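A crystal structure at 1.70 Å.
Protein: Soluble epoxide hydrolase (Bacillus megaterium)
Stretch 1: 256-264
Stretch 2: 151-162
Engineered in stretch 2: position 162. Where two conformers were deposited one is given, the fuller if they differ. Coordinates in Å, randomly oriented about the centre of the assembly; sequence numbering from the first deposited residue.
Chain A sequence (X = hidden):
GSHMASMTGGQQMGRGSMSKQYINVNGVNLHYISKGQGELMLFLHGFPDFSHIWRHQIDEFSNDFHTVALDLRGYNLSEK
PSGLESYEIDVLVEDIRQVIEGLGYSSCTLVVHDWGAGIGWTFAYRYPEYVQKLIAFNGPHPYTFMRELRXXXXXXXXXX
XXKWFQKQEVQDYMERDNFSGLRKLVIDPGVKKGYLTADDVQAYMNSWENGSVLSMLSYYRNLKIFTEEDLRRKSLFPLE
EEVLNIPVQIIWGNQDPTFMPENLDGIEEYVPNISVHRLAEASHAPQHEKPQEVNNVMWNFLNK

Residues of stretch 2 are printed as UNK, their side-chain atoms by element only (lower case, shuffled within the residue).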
ATOM      1  N   ASP A 256      14.388  -4.148  -1.674  1.00 24.36           N
ATOM      2  CA  ASP A 256      13.559  -3.747  -0.541  1.00 24.23           C
ATOM      3  C   ASP A 256      14.075  -4.327   0.776  1.00 24.62           C
ATOM      4  O   ASP A 256      14.130  -5.540   0.934  1.00 26.24           O
ATOM      5  CB  ASP A 256      12.135  -4.235  -0.776  1.00 20.80           C
ATOM      6  CG  ASP A 256      11.150  -3.678   0.225  1.00 23.23           C
ATOM      7  OD1 ASP A 256      11.559  -2.980   1.181  1.00 28.83           O
ATOM      8  OD2 ASP A 256       9.953  -3.958   0.057  1.00 21.57           O
ATOM      9  N   PRO A 257      14.434  -3.463   1.737  1.00 24.56           N
ATOM     10  CA  PRO A 257      14.923  -3.955   3.032  1.00 28.29           C
ATOM     11  C   PRO A 257      13.806  -4.402   3.978  1.00 29.82           C
ATOM     12  O   PRO A 257      14.094  -5.013   5.007  1.00 31.73           O
ATOM     13  CB  PRO A 257      15.627  -2.731   3.618  1.00 30.51           C
ATOM     14  CG  PRO A 257      14.878  -1.572   3.041  1.00 27.98           C
ATOM     15  CD  PRO A 257      14.510  -1.994   1.637  1.00 25.07           C
ATOM     16  N   THR A 258      12.555  -4.119   3.633  1.00 28.38           N
ATOM     17  CA  THR A 258      11.423  -4.404   4.514  0.59 27.67           C
ATOM     18  C   THR A 258      10.705  -5.709   4.174  1.00 26.22           C
ATOM     19  O   THR A 258      10.157  -6.376   5.046  1.00 27.81           O
ATOM     20  CB  THR A 258      10.404  -3.256   4.467  0.59 29.88           C
ATOM     21  OG1 THR A 258      11.043  -2.035   4.860  0.59 34.02           O
ATOM     22  CG2 THR A 258       9.244  -3.539   5.399  0.59 28.86           C
ATOM     23  N   PHE A 259      10.684  -6.056   2.894  1.00 26.10           N
ATOM     24  CA  PHE A 259      10.056  -7.305   2.460  1.00 25.86           C
ATOM     25  C   PHE A 259      11.041  -8.135   1.641  1.00 25.25           C
ATOM     26  O   PHE A 259      11.526  -7.695   0.600  1.00 27.38           O
ATOM     27  CB  PHE A 259       8.768  -7.036   1.669  1.00 27.08           C
ATOM     28  CG  PHE A 259       7.696  -6.367   2.478  1.00 26.58           C
ATOM     29  CD1 PHE A 259       6.838  -7.112   3.274  1.00 26.97           C
ATOM     30  CD2 PHE A 259       7.555  -4.990   2.459  1.00 28.17           C
ATOM     31  CE1 PHE A 259       5.858  -6.491   4.032  1.00 27.13           C
ATOM     32  CE2 PHE A 259       6.574  -4.367   3.214  1.00 28.12           C
ATOM     33  CZ  PHE A 259       5.725  -5.120   4.007  1.00 27.53           C
ATOM     34  N   MET A 260      11.338  -9.331   2.137  1.00 25.89           N
ATOM     35  CA  MET A 260      12.331 -10.211   1.528  1.00 25.81           C
ATOM     36  C   MET A 260      11.787 -10.865   0.270  1.00 25.04           C
ATOM     37  O   MET A 260      10.580 -11.012   0.116  1.00 25.21           O
ATOM     38  CB  MET A 260      12.776 -11.276   2.535  1.00 26.80           C
ATOM     39  CG  MET A 260      13.445 -10.714   3.783  1.00 30.56           C
ATOM     40  SD  MET A 260      14.988  -9.828   3.438  1.00 33.80           S
ATOM     41  CE  MET A 260      14.423  -8.126   3.346  1.00 32.78           C
ATOM     42  N   PRO A 261      12.681 -11.261  -0.647  1.00 26.68           N
ATOM     43  CA  PRO A 261      12.239 -11.854  -1.911  1.00 25.47           C
ATOM     44  C   PRO A 261      11.413 -13.125  -1.723  1.00 25.33           C
ATOM     45  O   PRO A 261      10.574 -13.423  -2.575  1.00 24.34           O
ATOM     46  CB  PRO A 261      13.561 -12.189  -2.621  1.00 28.61           C
ATOM     47  CG  PRO A 261      14.551 -11.255  -2.035  1.00 30.73           C
ATOM     48  CD  PRO A 261      14.142 -11.072  -0.604  1.00 29.04           C
ATOM     49  N   GLU A 262      11.646 -13.865  -0.637  1.00 25.71           N
ATOM     50  CA  GLU A 262      10.958 -15.143  -0.427  1.00 25.81           C
ATOM     51  C   GLU A 262       9.444 -14.997  -0.249  1.00 24.87           C
ATOM     52  O   GLU A 262       8.713 -15.986  -0.297  1.00 25.92           O
ATOM     53  CB  GLU A 262      11.558 -15.911   0.754  1.00 27.15           C
ATOM     54  CG  GLU A 262      12.961 -16.451   0.504  1.00 30.08           C
ATOM     55  CD  GLU A 262      14.034 -15.390   0.658  1.00 32.97           C
ATOM     56  OE1 GLU A 262      13.738 -14.315   1.221  1.00 32.89           O
ATOM     57  OE2 GLU A 262      15.175 -15.629   0.210  1.00 37.50           O
ATOM     58  N   ASN A 263       8.974 -13.768  -0.042  1.00 23.52           N
ATOM     59  CA  ASN A 263       7.539 -13.524   0.030  1.00 22.42           C
ATOM     60  C   ASN A 263       6.846 -13.976  -1.247  1.00 23.13           C
ATOM     61  O   ASN A 263       5.648 -14.241  -1.252  1.00 24.01           O
ATOM     62  CB  ASN A 263       7.254 -12.041   0.295  1.00 22.99           C
ATOM     63  CG  ASN A 263       7.455 -11.671   1.743  1.00 24.06           C
ATOM     64  OD1 ASN A 263       6.575 -11.889   2.569  1.00 26.23           O
ATOM     65  ND2 ASN A 263       8.622 -11.124   2.064  1.00 23.93           N
ATOM     66  N   LEU A 264       7.616 -14.076  -2.328  1.00 22.89           N
ATOM     67  CA  LEU A 264       7.055 -14.423  -3.626  1.00 22.54           C
ATOM     68  C   LEU A 264       7.120 -15.915  -3.923  1.00 25.79           C
ATOM     69  O   LEU A 264       6.490 -16.387  -4.871  1.00 26.82           O
ATOM     70  CB  LEU A 264       7.777 -13.657  -4.731  1.00 24.46           C
ATOM     71  CG  LEU A 264       7.639 -12.143  -4.573  1.00 28.65           C
ATOM     72  CD1 LEU A 264       8.247 -11.451  -5.771  1.00 31.42           C
ATOM     73  CD2 LEU A 264       6.171 -11.786  -4.427  1.00 30.74           C
ATOM     74  N   UNK A 151       9.286 -18.369   9.638  1.00 36.38           N
ATOM     75  CA  UNK A 151      10.461 -19.199   9.365  1.00 40.16           C
ATOM     76  C   UNK A 151      11.671 -18.452   8.823  1.00 40.08           C
ATOM     77  O   UNK A 151      12.800 -18.933   8.926  1.00 43.26           O
ATOM     78  o   UNK A 151       9.615 -19.757   7.161  1.00 45.77           O
ATOM     79  c   UNK A 151       9.066 -21.249   8.967  1.00 46.15           C
ATOM     80  c   UNK A 151      10.117 -20.327   8.376  1.00 43.88           C
ATOM     81  N   UNK A 152      11.438 -17.288   8.233  1.00 36.25           N
ATOM     82  CA  UNK A 152      12.498 -16.571   7.538  1.00 33.95           C
ATOM     83  C   UNK A 152      13.202 -15.599   8.474  1.00 35.31           C
ATOM     84  O   UNK A 152      12.647 -14.565   8.830  1.00 34.88           O
ATOM     85  c   UNK A 152      11.911 -15.835   6.333  1.00 32.22           C
ATOM     86  o   UNK A 152      14.057 -14.841   5.908  1.00 35.83           O
ATOM     87  c   UNK A 152      12.974 -15.207   5.445  1.00 33.19           C
ATOM     88  n   UNK A 152      12.657 -15.066   4.157  1.00 29.34           N
ATOM     89  N   UNK A 153      14.422 -15.941   8.882  1.00 36.66           N
ATOM     90  CA  UNK A 153      15.170 -15.095   9.809  1.00 37.43           C
ATOM     91  C   UNK A 153      15.398 -13.686   9.268  1.00 35.87           C
ATOM     92  O   UNK A 153      15.353 -12.708  10.022  1.00 34.44           O
ATOM     93  n   UNK A 153      14.307 -17.374  14.310  1.00 54.91           N
ATOM     94  c   UNK A 153      16.501 -15.746  10.192  1.00 42.19           C
ATOM     95  c   UNK A 153      15.259 -16.719  12.123  1.00 50.76           C
ATOM     96  c   UNK A 153      15.379 -17.654  13.313  1.00 53.86           C
ATOM     97  c   UNK A 153      16.342 -16.965  11.084  1.00 47.13           C
ATOM     98  N   UNK A 154      15.644 -13.586   7.964  1.00 34.46           N
ATOM     99  CA  UNK A 154      15.850 -12.290   7.335  1.00 34.30           C
ATOM    100  C   UNK A 154      14.585 -11.433   7.397  1.00 30.88           C
ATOM    101  O   UNK A 154      14.657 -10.226   7.612  1.00 31.93           O
ATOM    102  c   UNK A 154      17.773 -12.932   5.790  1.00 41.78           C
ATOM    103  n   UNK A 154      18.093 -13.610   4.694  1.00 45.91           N
ATOM    104  c   UNK A 154      16.330 -12.447   5.887  1.00 37.09           C
ATOM    105  o   UNK A 154      18.592 -12.691   6.682  1.00 41.23           O
ATOM    106  N   UNK A 155      13.425 -12.058   7.220  1.00 29.42           N
ATOM    107  CA  UNK A 155      12.167 -11.320   7.270  1.00 27.67           C
ATOM    108  C   UNK A 155      11.843 -10.906   8.698  1.00 29.78           C
ATOM    109  O   UNK A 155      11.286  -9.831   8.939  1.00 31.70           O
ATOM    110  c   UNK A 155      11.010 -12.141   6.706  1.00 27.19           C
ATOM    111  n   UNK A 155      10.075 -10.283   4.526  1.00 26.59           N
ATOM    112  c   UNK A 155       9.711 -11.351   6.660  1.00 29.13           C
ATOM    113  o   UNK A 155       9.710  -8.963   6.313  1.00 27.10           O
ATOM    114  c   UNK A 155       9.832 -10.094   5.813  1.00 27.12           C
ATOM    115  N   UNK A 156      12.181 -11.771   9.643  1.00 31.25           N
ATOM    116  CA  UNK A 156      11.969 -11.460  11.050  1.00 32.69           C
ATOM    117  C   UNK A 156      12.747 -10.207  11.448  1.00 35.23           C
ATOM    118  O   UNK A 156      12.216  -9.321  12.123  1.00 35.36           O
ATOM    119  c   UNK A 156      11.377 -13.806  11.820  1.00 34.74           C
ATOM    120  c   UNK A 156      12.365 -12.655  11.919  1.00 33.14           C
ATOM    121  o   UNK A 156      12.982 -15.104  13.027  1.00 38.67           O
ATOM    122  c   UNK A 156      11.881 -15.072  12.482  1.00 36.91           C
ATOM    123  n   UNK A 156      11.072 -16.127  12.438  1.00 36.75           N
ATOM    124  N   UNK A 157      14.005 -10.135  11.018  1.00 36.98           N
ATOM    125  CA  UNK A 157      14.833  -8.965  11.281  1.00 38.94           C
ATOM    126  C   UNK A 157      14.284  -7.747  10.548  1.00 37.15           C
ATOM    127  O   UNK A 157      14.164  -6.666  11.120  1.00 39.74           O
ATOM    128  c   UNK A 157      17.225  -8.055  11.140  1.00 49.42           C
ATOM    129  c   UNK A 157      19.628  -7.256  11.074  1.00 57.18           C
ATOM    130  c   UNK A 157      16.280  -9.217  10.850  1.00 44.45           C
ATOM    131  n   UNK A 157      19.917  -7.263  12.541  1.00 58.49           N
ATOM    132  c   UNK A 157      18.645  -8.350  10.657  1.00 54.79           C
ATOM    133  N   UNK A 158      13.955  -7.935   9.276  1.00 33.55           N
ATOM    134  CA  UNK A 158      13.439  -6.853   8.447  1.00 34.71           C
ATOM    135  C   UNK A 158      12.180  -6.232   9.041  1.00 34.99           C
ATOM    136  O   UNK A 158      11.946  -5.034   8.889  1.00 35.70           O
ATOM    137  c   UNK A 158      13.158  -7.360   7.033  1.00 32.91           C
ATOM    138  N   UNK A 159      11.375  -7.047   9.718  1.00 34.06           N
ATOM    139  CA  UNK A 159      10.074  -6.600  10.217  1.00 33.10           C
ATOM    140  C   UNK A 159      10.104  -6.134  11.673  1.00 35.72           C
ATOM    141  O   UNK A 159       9.065  -5.786  12.231  1.00 36.45           O
ATOM    142  o   UNK A 159       8.740  -7.967   8.686  1.00 28.95           O
ATOM    143  c   UNK A 159       9.021  -7.705  10.055  1.00 30.56           C
ATOM    144  N   UNK A 160      11.289  -6.125  12.280  1.00 37.08           N
ATOM    145  CA  UNK A 160      11.429  -5.780  13.694  1.00 39.03           C
ATOM    146  C   UNK A 160      10.888  -4.391  14.001  1.00 37.87           C
ATOM    147  O   UNK A 160      10.481  -4.112  15.128  1.00 37.65           O
ATOM    148  c   UNK A 160      14.890  -7.328  14.665  1.00 54.91           C
ATOM    149  c   UNK A 160      12.892  -5.870  14.138  1.00 43.76           C
ATOM    150  o   UNK A 160      15.429  -8.439  14.872  1.00 57.26           O
ATOM    151  o   UNK A 160      15.508  -6.244  14.760  1.00 56.34           O
ATOM    152  c   UNK A 160      13.421  -7.290  14.279  1.00 49.23           C
ATOM    153  N   UNK A 161      10.886  -3.519  12.998  1.00 37.27           N
ATOM    154  CA  UNK A 161      10.412  -2.154  13.193  1.00 34.64           C
ATOM    155  C   UNK A 161       8.933  -2.131  13.574  1.00 32.84           C
ATOM    156  O   UNK A 161       8.480  -1.214  14.258  1.00 35.16           O
ATOM    157  c   UNK A 161       9.808  -1.681  10.765  1.00 37.23           C
ATOM    158  o   UNK A 161       7.438  -2.758   7.524  1.00 40.27           O
ATOM    159  c   UNK A 161       8.592  -1.043  10.522  1.00 37.91           C
ATOM    160  c   UNK A 161       8.219  -2.402   8.597  1.00 38.97           C
ATOM    161  c   UNK A 161      10.664  -1.298  11.946  1.00 36.01           C
ATOM    162  c   UNK A 161       9.421  -3.047   8.814  1.00 37.51           C
ATOM    163  c   UNK A 161      10.206  -2.686   9.894  1.00 36.94           C
ATOM    164  c   UNK A 161       7.801  -1.398   9.444  1.00 38.90           C
ATOM    165  N   UNK A 162       8.181  -3.135  13.133  1.00 32.47           N
ATOM    166  CA  UNK A 162       6.753  -3.201  13.443  1.00 32.98           C
ATOM    167  C   UNK A 162       6.524  -3.375  14.944  1.00 35.15           C
ATOM    168  O   UNK A 162       5.571  -2.829  15.506  1.00 35.54           O
ATOM    169  c   UNK A 162       6.085  -4.318  12.666  1.00 34.00           C
TER
HETATM  170  O   HOH W   1      15.691 -13.316   2.808  1.00 37.20           O
HETATM  171  O   HOH W   2       8.236  -5.845   7.078  1.00 32.52           O

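Position 151 carries one carbon bearing an oxygen and a second carbon, a branch at CB, and lies out of reach of stretch 1; it is Thr151. Position 152 has two carbons, the second holding an oxygen and a nitrogen, the short amide of an asparagine. Its CA-to-CB bond points toward stretch 1, and Asn152 uses both ends of the amide. ND2 of Asn152 donates to OE1 of Glu262 at 3.2 Å. OD1 of Asn152 accepts from the backbone N of position 155 at 3.1 Å. The same OD1 of Asn152 accepts, weakly, from the backbone N of position 154 at 2.9 Å. It thereby caps the helix that begins at the next residue.

At position 153 four carbons in a row end in nitrogen, and the chain is solvent-exposed and far from stretch 1: Lys153. Position 154 repeats the pattern of two carbons with a terminal oxygen and nitrogen. Its CB packs 3.8 Å from SD of Met260, and the nitrogen of Asn154, ND2, donates to water 1 (3.1 Å), which in turn donates to OE1 of Glu262 (2.7 Å).

Position 155 has three carbons, the third carrying an oxygen and a nitrogen, and is buried. Its CB points sideways, yet the end of Gln155 bends back to stretch 1, with chi2 at 59°, and reaches the backbone around Thr258 and Met260 as well as the side chain of Asn263. The amide is probably turned over in the model, so its individual polar pairings remain open. Position 156 has the same atom count but points away from stretch 1; as Gln156 it accepts from NZ of Lys153 through OE1 at 2.9 Å. Another four-carbon chain ending in nitrogen, at position 157, leads away from the contact and is Lys157.

A single carbon at position 158 identifies Ala158. Its CB sits 3.2 Å from O of Pro257 and 4.0 Å from CE of Met260, and the small side chain goes with a CA separation of 5.1 Å between Ala158 and Thr258. Position 159 has one carbon and one oxygen: Ser159, whose OG receives a hydrogen bond from water 2 at 2.7 Å. Three carbons ending in two oxygens mark position 160 as Glu160, exposed and remote from stretch 1. At position 161 one carbon leads to a six-carbon ring bearing an oxygen; OH of Tyr161 comes within 2.9 Å of CG2 of Thr258, which meets the ring obliquely. Position 162 has one carbon and no contact; it is Ala162, an engineered substitution for methionine.

The contact buries 420 Å² in all. The helix lays Asn154, Gln155 and Ala158 along the loop from Pro257 to Met260, with Met260 pointing its side chain back at the helix. Around this packing, polar links hold both ends: Asn152 and water 1 engage Glu262, while water 2 donates to O of Thr258 (2.8 Å) and to Ser159 and lies 3.2 Å from OH of Tyr161. Asn263 ND2 is itself fixed by donation to O of Met260 at 2.8 Å.

Stretch 2 151-162: TNKNQQKASEYA
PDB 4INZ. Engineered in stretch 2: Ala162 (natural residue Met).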